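Local coordinates for protein PBP5 (PDB 3A3J) that is a penicillin-binding protein that probably removes C-terminal D-alanyl residues from sugar-peptide precursors of the bacterial cell wall, acting as a serine D-Ala-D-Ala carboxypeptidase, at residues Q10-M15 against I22-N27; L225-M230 against V240-L245. All blocks are in the same frame, centred on the assembly; numbering follows the deposited sequence.

Contact 1: residues Q10-M15 against I22-N27; sequences QTYVLM and ILTALN
Tyr12 lays its ring across Leu26 in the closest side-chain carbon contact of this antiparallel pairing of Q10-M15 with I22-N27. Its CG stands between the backbone N and the carbonyl carbon (chi1 65°), and chi2 of 85° turns one ring face over the neighbouring strand: Leu26 N lies over the ring centre, and Leu26 CB comes within 3.2 Å of Tyr12 CE2. Thr24 CG2 meets the ring at its edge. A broad, flat side chain suits this place because it spans several residues of the edge strand at once. Beneath it the backbones form a regular hydrogen-bonded pair, Tyr12 N giving to Leu26 O at 3.0 Å and Leu26 N giving to Tyr12 O at 3.1 Å.

On the other sheet face, branched and small side chains fill the non-hydrogen-bonded pairs. Val13 CG2 meets Ile22 CG2 at 3.6 Å, the two side chains crossing at about a right angle, while Ala25 is short enough to fit beside the valine. Ile22 CD1 reaches back to Met15 CB, also at 3.6 Å.

The pairing is less regular where the chain turns a corner at Thr24. There Leu14 O takes its bond from Leu23 N, bent to 134° at the hydrogen and arriving from above the carbonyl plane. The other end is the solvent side: Gln10 and Leu26 are exposed, yet Asn27 ND2 spans the strands to Gln10 O at 3.2 Å, nearly along the C=O axis, so a polar amide closes the ladder.

Strand 25-26 is the sheet edge. On the inner flank, strand 11-16 bonds to strand 224-232, with a classic beta bulge at Gln10 and Thr11 opposite Met230. Helix 235-252 covers Tyr12, Leu14 and Thr24, whereas helix 151-164 packs on Thr11, Val13 and Met15.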
# COMPACT_ATOMS: atom_id res chain seq x y z
N GLN A 10 -16.01 11.94 1.52
CA GLN A 10 -15.66 12.73 2.68
C GLN A 10 -14.17 12.92 2.70
O GLN A 10 -13.69 13.98 3.09
CB GLN A 10 -16.13 12.04 3.95
CG GLN A 10 -17.64 11.93 4.11
CD GLN A 10 -18.02 11.61 5.59
OE1 GLN A 10 -17.16 11.31 6.42
NE2 GLN A 10 -19.30 11.66 5.90
N THR A 11 -13.42 11.93 2.22
CA THR A 11 -11.99 11.90 2.38
C THR A 11 -11.51 11.10 1.20
O THR A 11 -12.25 10.23 0.76
CB THR A 11 -11.67 11.03 3.65
OG1 THR A 11 -11.78 11.82 4.83
CG2 THR A 11 -10.41 10.37 3.57
N TYR A 12 -10.29 11.36 0.70
CA TYR A 12 -9.70 10.56 -0.33
C TYR A 12 -8.25 10.90 -0.58
O TYR A 12 -7.75 11.97 -0.22
CB TYR A 12 -10.47 10.76 -1.64
CG TYR A 12 -10.43 12.16 -2.27
CD1 TYR A 12 -9.38 12.57 -3.11
CD2 TYR A 12 -11.45 13.02 -2.07
CE1 TYR A 12 -9.39 13.85 -3.72
CE2 TYR A 12 -11.49 14.22 -2.65
CZ TYR A 12 -10.48 14.65 -3.47
OH TYR A 12 -10.60 15.92 -3.99
N VAL A 13 -7.55 10.02 -1.25
CA VAL A 13 -6.19 10.33 -1.53
C VAL A 13 -5.92 9.60 -2.84
O VAL A 13 -6.55 8.56 -3.09
CB VAL A 13 -5.22 9.81 -0.41
CG1 VAL A 13 -4.79 8.41 -0.71
CG2 VAL A 13 -3.99 10.63 -0.37
N LEU A 14 -5.03 10.15 -3.68
CA LEU A 14 -4.54 9.43 -4.83
C LEU A 14 -3.02 9.51 -4.73
O LEU A 14 -2.49 10.59 -4.41
CB LEU A 14 -4.96 10.16 -6.12
CG LEU A 14 -4.37 9.58 -7.44
CD1 LEU A 14 -4.94 8.13 -7.62
CD2 LEU A 14 -4.73 10.39 -8.72
N MET A 15 -2.28 8.44 -5.06
CA MET A 15 -0.85 8.46 -4.79
C MET A 15 -0.19 7.56 -5.80
O MET A 15 -0.73 6.51 -6.11
CB MET A 15 -0.57 8.01 -3.32
CG MET A 15 0.83 7.43 -3.08
SD MET A 15 1.13 6.51 -1.50
CE MET A 15 1.54 4.90 -2.06
N ILE A 22 1.68 12.19 -3.37
CA ILE A 22 0.23 12.38 -3.38
C ILE A 22 -0.19 13.33 -4.50
O ILE A 22 0.09 14.51 -4.44
CB ILE A 22 -0.19 12.95 -2.06
CG1 ILE A 22 0.45 12.12 -0.94
CG2 ILE A 22 -1.69 12.94 -1.94
CD1 ILE A 22 0.06 10.67 -1.00
N LEU A 23 -0.84 12.81 -5.53
CA LEU A 23 -1.24 13.62 -6.66
C LEU A 23 -2.40 14.55 -6.36
O LEU A 23 -2.46 15.65 -6.89
CB LEU A 23 -1.59 12.74 -7.82
CG LEU A 23 -0.41 12.08 -8.51
CD1 LEU A 23 0.32 11.29 -7.53
CD2 LEU A 23 -0.83 11.18 -9.67
N THR A 24 -3.35 14.11 -5.53
CA THR A 24 -4.46 14.98 -5.09
C THR A 24 -5.02 14.40 -3.75
O THR A 24 -4.69 13.29 -3.46
CB THR A 24 -5.56 15.18 -6.20
OG1 THR A 24 -6.49 16.13 -5.74
CG2 THR A 24 -6.37 13.90 -6.56
N ALA A 25 -5.74 15.17 -2.92
CA ALA A 25 -6.21 14.66 -1.63
C ALA A 25 -7.28 15.59 -1.04
O ALA A 25 -7.31 16.77 -1.33
CB ALA A 25 -5.04 14.48 -0.63
N LEU A 26 -8.17 15.03 -0.21
CA LEU A 26 -9.09 15.79 0.62
C LEU A 26 -9.11 15.11 2.00
O LEU A 26 -9.38 13.92 2.08
CB LEU A 26 -10.49 15.78 -0.00
CG LEU A 26 -11.57 16.38 0.90
CD1 LEU A 26 -11.21 17.86 1.17
CD2 LEU A 26 -12.96 16.23 0.36
N ASN A 27 -8.75 15.84 3.07
CA ASN A 27 -8.62 15.35 4.44
C ASN A 27 -7.93 14.00 4.52
O ASN A 27 -8.48 13.07 5.07
CB ASN A 27 -9.99 15.19 5.08
CG ASN A 27 -10.79 16.43 5.00
OD1 ASN A 27 -10.30 17.50 5.31
ND2 ASN A 27 -12.06 16.31 4.58

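Contact 2: residues L225-M230 against V240-L245; sequences LISVVM and VESKKL
Val229 and Leu245 join the central antiparallel sheet of this beta-lactamase-clan domain to helix 235-252, which follows strand 224-232 in the chain and folds back over it. The two local axes approach to 8.5 Å with 144° between their directions, so the helix returns roughly antiparallel to the strand. Val229 CG1 touches Leu245 CD1 at 3.8 Å, and the two side chains slide past each other in opposite directions. Valine suits an extended strand and offers two methyls to the helix; leucine is long enough to reach across, its CD1 also lying near Ser227 CB. Strand alternation turns Ser227 and Val229 toward this helix, while Ile226 and Val228 meet helix 151-164 on the opposite sheet face.

Ser242 shows how a small polar residue fits between them. Its CB lies 4.0 Å from Ser227 OG, a loose contact. From there chi1 of -77° sets OG beside its own backbone N, anti to the carbonyl carbon, and the tip faces the valine: CG2 of Val229 is 3.8 Å from Ser242 OG, with CG1 only slightly farther. That hydroxyl is buried, but it hydrogen-bonds to Arg238 O one turn earlier in the helix and also lies next to a water shared with Ser227. The helix has a polar flank as well, where Lys244 NZ forms a salt bridge with Glu241 OE2, using the syn lone pair of that oxygen, and Glu241 OE1 holds Thr8 N.

No direct hydrogen bond joins strand to helix. The water lies between the two serines instead, at a doubtfully short distance from Ser242 OG and at 2.9 Å from Ser227 OG.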
# COMPACT_ATOMS: atom_id res chain seq x y z
N LEU A 225 -0.94 3.49 -9.77
CA LEU A 225 -1.56 4.38 -8.80
C LEU A 225 -2.43 3.63 -7.77
O LEU A 225 -2.89 2.52 -8.01
CB LEU A 225 -2.47 5.39 -9.52
CG LEU A 225 -1.86 6.31 -10.63
CD1 LEU A 225 -2.96 7.25 -11.32
CD2 LEU A 225 -0.67 7.13 -10.08
N ILE A 226 -2.69 4.29 -6.65
CA ILE A 226 -3.51 3.73 -5.65
C ILE A 226 -4.40 4.83 -5.26
O ILE A 226 -3.88 5.95 -4.97
CB ILE A 226 -2.62 3.33 -4.41
CG1 ILE A 226 -1.75 2.15 -4.80
CG2 ILE A 226 -3.51 3.02 -3.18
CD1 ILE A 226 -0.70 1.86 -3.68
N SER A 227 -5.73 4.59 -5.24
CA SER A 227 -6.66 5.60 -4.72
C SER A 227 -7.36 5.11 -3.48
O SER A 227 -7.53 3.89 -3.34
CB SER A 227 -7.75 5.88 -5.78
OG SER A 227 -8.38 4.65 -6.30
N VAL A 228 -7.86 6.03 -2.66
CA VAL A 228 -8.63 5.69 -1.53
C VAL A 228 -9.74 6.73 -1.43
O VAL A 228 -9.45 7.89 -1.46
CB VAL A 228 -7.78 5.69 -0.15
CG1 VAL A 228 -8.65 5.25 1.00
CG2 VAL A 228 -6.53 4.80 -0.27
N VAL A 229 -10.99 6.29 -1.33
CA VAL A 229 -12.09 7.19 -1.04
C VAL A 229 -12.85 6.68 0.20
O VAL A 229 -13.06 5.47 0.38
CB VAL A 229 -13.07 7.31 -2.29
CG1 VAL A 229 -12.28 7.74 -3.53
CG2 VAL A 229 -13.76 5.93 -2.60
N MET A 230 -13.28 7.60 1.05
CA MET A 230 -13.94 7.23 2.23
C MET A 230 -15.17 8.08 2.35
O MET A 230 -15.16 9.22 1.87
CB MET A 230 -13.01 7.44 3.46
CG MET A 230 -11.95 6.41 3.49
SD MET A 230 -10.55 6.73 4.60
CE MET A 230 -10.27 5.03 5.10
N VAL A 240 -17.21 4.84 -9.18
CA VAL A 240 -17.16 5.98 -10.08
C VAL A 240 -16.09 7.04 -9.64
O VAL A 240 -15.27 7.44 -10.41
CB VAL A 240 -18.56 6.65 -10.25
CG1 VAL A 240 -18.39 7.96 -10.98
CG2 VAL A 240 -19.53 5.76 -11.09
N GLU A 241 -16.17 7.53 -8.40
CA GLU A 241 -15.21 8.48 -7.88
C GLU A 241 -13.77 7.92 -7.92
O GLU A 241 -12.82 8.67 -8.14
CB GLU A 241 -15.57 8.90 -6.47
CG GLU A 241 -16.93 9.49 -6.36
CD GLU A 241 -17.10 10.60 -7.41
OE1 GLU A 241 -16.48 11.66 -7.26
OE2 GLU A 241 -17.86 10.44 -8.37
N SER A 242 -13.62 6.61 -7.74
CA SER A 242 -12.29 6.06 -7.74
C SER A 242 -11.76 6.13 -9.15
O SER A 242 -10.61 6.52 -9.36
CB SER A 242 -12.27 4.62 -7.24
OG SER A 242 -12.38 4.63 -5.84
N LYS A 243 -12.56 5.61 -10.09
CA LYS A 243 -12.18 5.64 -11.50
C LYS A 243 -11.88 7.09 -11.94
O LYS A 243 -10.95 7.34 -12.68
CB LYS A 243 -13.29 5.01 -12.35
CG LYS A 243 -12.96 4.97 -13.83
CD LYS A 243 -13.80 3.93 -14.58
CE LYS A 243 -13.77 4.28 -16.09
NZ LYS A 243 -14.15 3.13 -17.00
N LYS A 244 -12.64 8.05 -11.44
CA LYS A 244 -12.35 9.45 -11.71
C LYS A 244 -10.91 9.86 -11.25
O LYS A 244 -10.18 10.60 -11.97
CB LYS A 244 -13.38 10.36 -11.04
CG LYS A 244 -14.64 10.65 -11.91
CD LYS A 244 -15.59 11.67 -11.27
CE LYS A 244 -17.08 11.32 -11.57
NZ LYS A 244 -17.91 12.15 -10.68
N LEU A 245 -10.55 9.49 -10.02
CA LEU A 245 -9.21 9.77 -9.51
C LEU A 245 -8.16 9.09 -10.36
O LEU A 245 -7.18 9.72 -10.78
CB LEU A 245 -9.07 9.31 -8.07
CG LEU A 245 -9.75 10.31 -7.15
CD1 LEU A 245 -9.88 9.64 -5.75
CD2 LEU A 245 -8.88 11.60 -7.02
O HOH W 1 -10.44 4.34 -4.34

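In the fold
Contact 1 comes first along the chain and contact 2 follows some two hundred residues later, yet their centres lie only 9 Å apart. Both belong to the same five-stranded antiparallel sheet: strands 11-16 and 224-232 are neighbours, joined by bonds such as the probable one from Met230 N to Thr11 O. Contact 1 forms the sheet's edge hairpin, whereas contact 2 packs helix 235-252 on one face, roughly antiparallel to strand 224-232. They meet beneath that helix, where Leu14 CD2 packs against Leu245 O. The N-terminal strands are thus closed against strand 224-232 and the helix that follows it, part of the fold that probably carries the acylated serine, Ser36.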